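Local coordinates for protein putative phosphosugar isomerase (Silicibacter pomeroyi DSS-3, PDB 3FJ1) that is a putative phosphosugar isomerase with two SIS domains and probably binds a phosphorylated sugar derivative, its reaction being unknown, at residues Gly27-Asp30 with Val31-Ala35; Ala224-Phe227 with Lys228-Cys231. One frame throughout, in Å; residues are numbered along the deposited sequence.

Contact 1 of 2, residues Gly27-Asp30 with Val31-Ala35; sequences GAQD and VARVA
Gln29 and Arg33 lie side by side, one helical turn apart, and point the same way. The amide of Gln29 stacks on the guanidinium of Arg33, with the two planes only 8° apart. Gln29 CD sits over one guanidinium face, offset toward its rim, and is 3.8 Å from Arg33 CZ. Gln29 NE2 comes to 3.7 Å from Arg33 NH2, a contact of stacked flat groups. Two extended chains make this possible. Gln29 CG is anti to the backbone N (chi1 -173°), and Arg33 runs straight from CG to NE. Along the way Arg33 CG passes 3.4 Å from Gln29 O.

Asp30 brings a negative charge near the same guanidinium. Its OD1 is 4.4 Å from Arg33 NH1, too far for a salt bridge, and lies well out of the guanidinium plane. The attraction is therefore probably one of charge alone.

The backbone sets this spacing through four successive i to i+4 hydrogen bonds. Val31 N, Ala32 N, Arg33 N and Val34 N donate to Gly27 O, Ala28 O, Gln29 O and Asp30 O in turn, each at 3.0 Å. The helix is kinked where the N atoms of Gln29 and Asp30 make no bond to the turn before. The regular bonding from Val31 to Val34 follows that kink.

The buried side of the helix carries the valines. Val31 CG2 rests 3.3 Å from Gly27 O, and Val34 CG2 is equally close to Asp30 O. All of this lies on the long helix 8-41. Val31 packs on Met165 of helix 153-171 and on Ile140 of strand 138-141. Val34 packs on Leu166 of the same helix and on His138 of the same strand, an outermost strand of its parallel sheet within this chain.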
loop_
_atom_site.group_PDB
_atom_site.type_symbol
_atom_site.label_atom_id
_atom_site.label_comp_id
_atom_site.label_asym_id
_atom_site.label_seq_id
_atom_site.Cartn_x
_atom_site.Cartn_y
_atom_site.Cartn_z
ATOM N N GLY A 27 9.746 27.572 -9.118
ATOM C CA GLY A 27 10.372 26.517 -8.309
ATOM C C GLY A 27 11.683 25.994 -8.856
ATOM O O GLY A 27 12.379 25.244 -8.162
ATOM N N ALA A 28 12.028 26.368 -10.082
ATOM C CA ALA A 28 13.237 25.879 -10.733
ATOM C C ALA A 28 14.500 26.071 -9.894
ATOM O O ALA A 28 15.331 25.158 -9.798
ATOM C CB ALA A 28 13.405 26.537 -12.105
ATOM N N GLN A 29 14.642 27.244 -9.273
ATOM C CA GLN A 29 15.852 27.548 -8.495
ATOM C C GLN A 29 16.013 26.682 -7.241
ATOM O O GLN A 29 17.084 26.106 -6.991
ATOM C CB GLN A 29 15.875 29.050 -8.129
ATOM C CG GLN A 29 17.206 29.479 -7.464
ATOM C CD GLN A 29 17.323 30.984 -7.242
ATOM O OE1 GLN A 29 16.588 31.576 -6.443
ATOM N NE2 GLN A 29 18.276 31.600 -7.927
ATOM N N ASP A 30 14.962 26.610 -6.447
ATOM C CA ASP A 30 14.964 25.799 -5.258
ATOM C C ASP A 30 15.155 24.319 -5.589
ATOM O O ASP A 30 15.918 23.607 -4.902
ATOM C CB ASP A 30 13.693 26.018 -4.457
ATOM C CG ASP A 30 13.708 27.341 -3.744
ATOM O OD1 ASP A 30 14.713 28.087 -3.890
ATOM O OD2 ASP A 30 12.732 27.637 -3.028
ATOM N N VAL A 31 14.517 23.861 -6.658
ATOM C CA VAL A 31 14.698 22.480 -7.044
ATOM C C VAL A 31 16.155 22.216 -7.433
ATOM O O VAL A 31 16.730 21.213 -7.011
ATOM C CB VAL A 31 13.739 22.061 -8.178
ATOM C CG1 VAL A 31 14.156 20.702 -8.714
ATOM C CG2 VAL A 31 12.311 22.012 -7.671
ATOM N N ALA A 32 16.773 23.130 -8.180
ATOM C CA ALA A 32 18.135 22.917 -8.654
ATOM C C ALA A 32 19.114 22.878 -7.483
ATOM O O ALA A 32 20.073 22.089 -7.470
ATOM C CB ALA A 32 18.547 24.006 -9.628
ATOM N N ARG A 33 18.868 23.757 -6.516
ATOM C CA ARG A 33 19.704 23.831 -5.315
ATOM C C ARG A 33 19.627 22.540 -4.498
ATOM O O ARG A 33 20.666 22.015 -4.066
ATOM C CB ARG A 33 19.293 25.028 -4.465
ATOM C CG ARG A 33 19.778 26.332 -5.002
ATOM C CD ARG A 33 19.246 27.489 -4.198
ATOM N NE ARG A 33 19.820 28.743 -4.686
ATOM C CZ ARG A 33 19.480 29.956 -4.258
ATOM N NH1 ARG A 33 18.565 30.108 -3.316
ATOM N NH2 ARG A 33 20.067 31.026 -4.780
ATOM N N VAL A 34 18.419 21.999 -4.312
ATOM C CA VAL A 34 18.272 20.743 -3.566
ATOM C C VAL A 34 18.943 19.600 -4.338
ATOM O O VAL A 34 19.646 18.803 -3.749
ATOM C CB VAL A 34 16.807 20.389 -3.253
ATOM C CG1 VAL A 34 16.713 19.036 -2.540
ATOM C CG2 VAL A 34 16.152 21.518 -2.395
ATOM N N ALA A 35 18.717 19.524 -5.652
ATOM C CA ALA A 35 19.368 18.514 -6.498
ATOM C C ALA A 35 20.890 18.574 -6.380
ATOM O O ALA A 35 21.517 17.542 -6.349
ATOM C CB ALA A 35 18.932 18.647 -7.966
#

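Contact 2 of 2, residues Ala224-Phe227 with Lys228-Cys231; sequences ALKF and KETC
Helix 217-231 is the crossover helix of a beta-alpha-beta unit in the second SIS domain, between strands 208-212 and 235-239. Residues Ala224-Cys231 form its last two turns. Phe227 and Cys231 make a sulfur-aromatic contact there. Cys231 SG lies 4.8 Å from the centroid of the Phe227 ring, oblique to the ring, 30° off its normal. Phe227 also packs on Leu208 and Ala235 of the flanking strands, while Val320 of helix 308-326 touches both Phe227 and Cys231.

Glu229 runs alongside both Leu225 and Lys226. Glu229 bends at chi2 (104°), and its OE1 comes 3.9 Å from Lys226 CD and 4.1 Å from Leu225 CD1. The Lys226 ammonium group turns elsewhere, to a salt bridge with Glu222 and hydrogen bonds with Ala151 O and Ser53 OG. Pro247 of the second subunit packs on Leu225, Lys228 and Glu229.

Lys228 folds back over the preceding turn, with CE 3.5 Å from Ala224 O. Lys226 O is gripped twice by Thr230, which donates both bonds. Thr230 N lies 2.9 Å from Lys226 O on one face of the carbonyl plane, and Thr230 OG1 lies 2.7 Å from Lys226 O on the opposite face.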
loop_
_atom_site.group_PDB
_atom_site.type_symbol
_atom_site.label_atom_id
_atom_site.label_comp_id
_atom_site.label_asym_id
_atom_site.label_seq_id
_atom_site.Cartn_x
_atom_site.Cartn_y
_atom_site.Cartn_z
ATOM N N ALA A 224 -8.917 5.954 -8.192
ATOM C CA ALA A 224 -9.926 5.304 -7.348
ATOM C C ALA A 224 -10.242 6.168 -6.107
ATOM O O ALA A 224 -11.407 6.346 -5.763
ATOM C CB ALA A 224 -9.536 3.887 -6.963
ATOM N N LEU A 225 -9.215 6.736 -5.481
ATOM C CA LEU A 225 -9.408 7.589 -4.319
ATOM C C LEU A 225 -10.321 8.772 -4.641
ATOM O O LEU A 225 -11.345 8.990 -3.973
ATOM C CB LEU A 225 -8.065 8.102 -3.791
ATOM C CG LEU A 225 -8.137 9.143 -2.664
ATOM C CD1 LEU A 225 -8.953 8.573 -1.488
ATOM C CD2 LEU A 225 -6.758 9.614 -2.215
ATOM N N LYS A 226 -9.960 9.518 -5.680
ATOM C CA LYS A 226 -10.678 10.738 -5.998
ATOM C C LYS A 226 -12.097 10.492 -6.546
ATOM O O LYS A 226 -13.005 11.322 -6.335
ATOM C CB LYS A 226 -9.854 11.664 -6.885
ATOM C CG LYS A 226 -8.529 12.102 -6.220
ATOM C CD LYS A 226 -8.716 12.818 -4.864
ATOM C CE LYS A 226 -7.351 13.192 -4.173
ATOM N NZ LYS A 226 -6.459 14.122 -4.910
ATOM N N PHE A 227 -12.297 9.351 -7.189
ATOM C CA PHE A 227 -13.637 8.975 -7.632
ATOM C C PHE A 227 -14.538 8.797 -6.415
ATOM O O PHE A 227 -15.647 9.310 -6.394
ATOM C CB PHE A 227 -13.572 7.698 -8.450
ATOM C CG PHE A 227 -14.899 7.251 -8.981
ATOM C CD1 PHE A 227 -15.424 7.808 -10.122
ATOM C CD2 PHE A 227 -15.614 6.253 -8.340
ATOM C CE1 PHE A 227 -16.658 7.361 -10.621
ATOM C CE2 PHE A 227 -16.831 5.816 -8.834
ATOM C CZ PHE A 227 -17.355 6.373 -9.968
ATOM N N LYS A 228 -14.045 8.102 -5.383
ATOM C CA LYS A 228 -14.817 7.921 -4.144
ATOM C C LYS A 228 -15.075 9.249 -3.439
ATOM O O LYS A 228 -16.196 9.521 -2.983
ATOM C CB LYS A 228 -14.103 6.955 -3.185
ATOM C CG LYS A 228 -14.016 5.505 -3.702
ATOM C CD LYS A 228 -13.329 4.568 -2.708
ATOM C CE LYS A 228 -11.862 4.800 -2.611
ATOM N NZ LYS A 228 -11.258 3.836 -1.621
ATOM N N GLU A 229 -14.030 10.061 -3.369
ATOM C CA GLU A 229 -14.049 11.340 -2.696
ATOM C C GLU A 229 -15.084 12.275 -3.307
ATOM O O GLU A 229 -15.873 12.922 -2.608
ATOM C CB GLU A 229 -12.692 12.006 -2.909
ATOM C CG GLU A 229 -12.349 13.143 -1.958
ATOM C CD GLU A 229 -11.334 12.687 -0.898
ATOM O OE1 GLU A 229 -10.118 12.453 -1.243
ATOM O OE2 GLU A 229 -11.759 12.553 0.263
ATOM N N THR A 230 -15.055 12.361 -4.630
ATOM C CA THR A 230 -15.877 13.353 -5.343
ATOM C C THR A 230 -17.296 12.874 -5.686
ATOM O O THR A 230 -18.238 13.675 -5.660
ATOM C CB THR A 230 -15.148 13.865 -6.605
ATOM O OG1 THR A 230 -14.958 12.802 -7.535
ATOM C CG2 THR A 230 -13.795 14.538 -6.247
ATOM N N CYS A 231 -17.472 11.587 -5.957
ATOM C CA CYS A 231 -18.776 11.080 -6.386
ATOM C C CYS A 231 -19.497 10.239 -5.357
ATOM O O CYS A 231 -20.654 9.902 -5.558
ATOM C CB CYS A 231 -18.617 10.262 -7.664
ATOM S SG CYS A 231 -18.008 11.244 -9.023
#

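From the N terminus the chain first reaches contact 1, on helix 8-41 ahead of the first parallel sheet. Contact 2 follows much later, on helix 217-231, which links two strands of the second parallel sheet. Each lies within one continuous helix, so neither closes a loop between distant parts of the chain. They run in series, with no nesting or crossing. The centres of contact 1 and contact 2 are about 33 Å apart, on opposite sides of the chain's centre. The nearest atoms of contact 1 and contact 2 are about 21 Å apart. Contact 1 ties its helix to the edge of the first sheet. Contact 2 belongs to a helix packed between its own sheet, helix 308-326 and the second subunit.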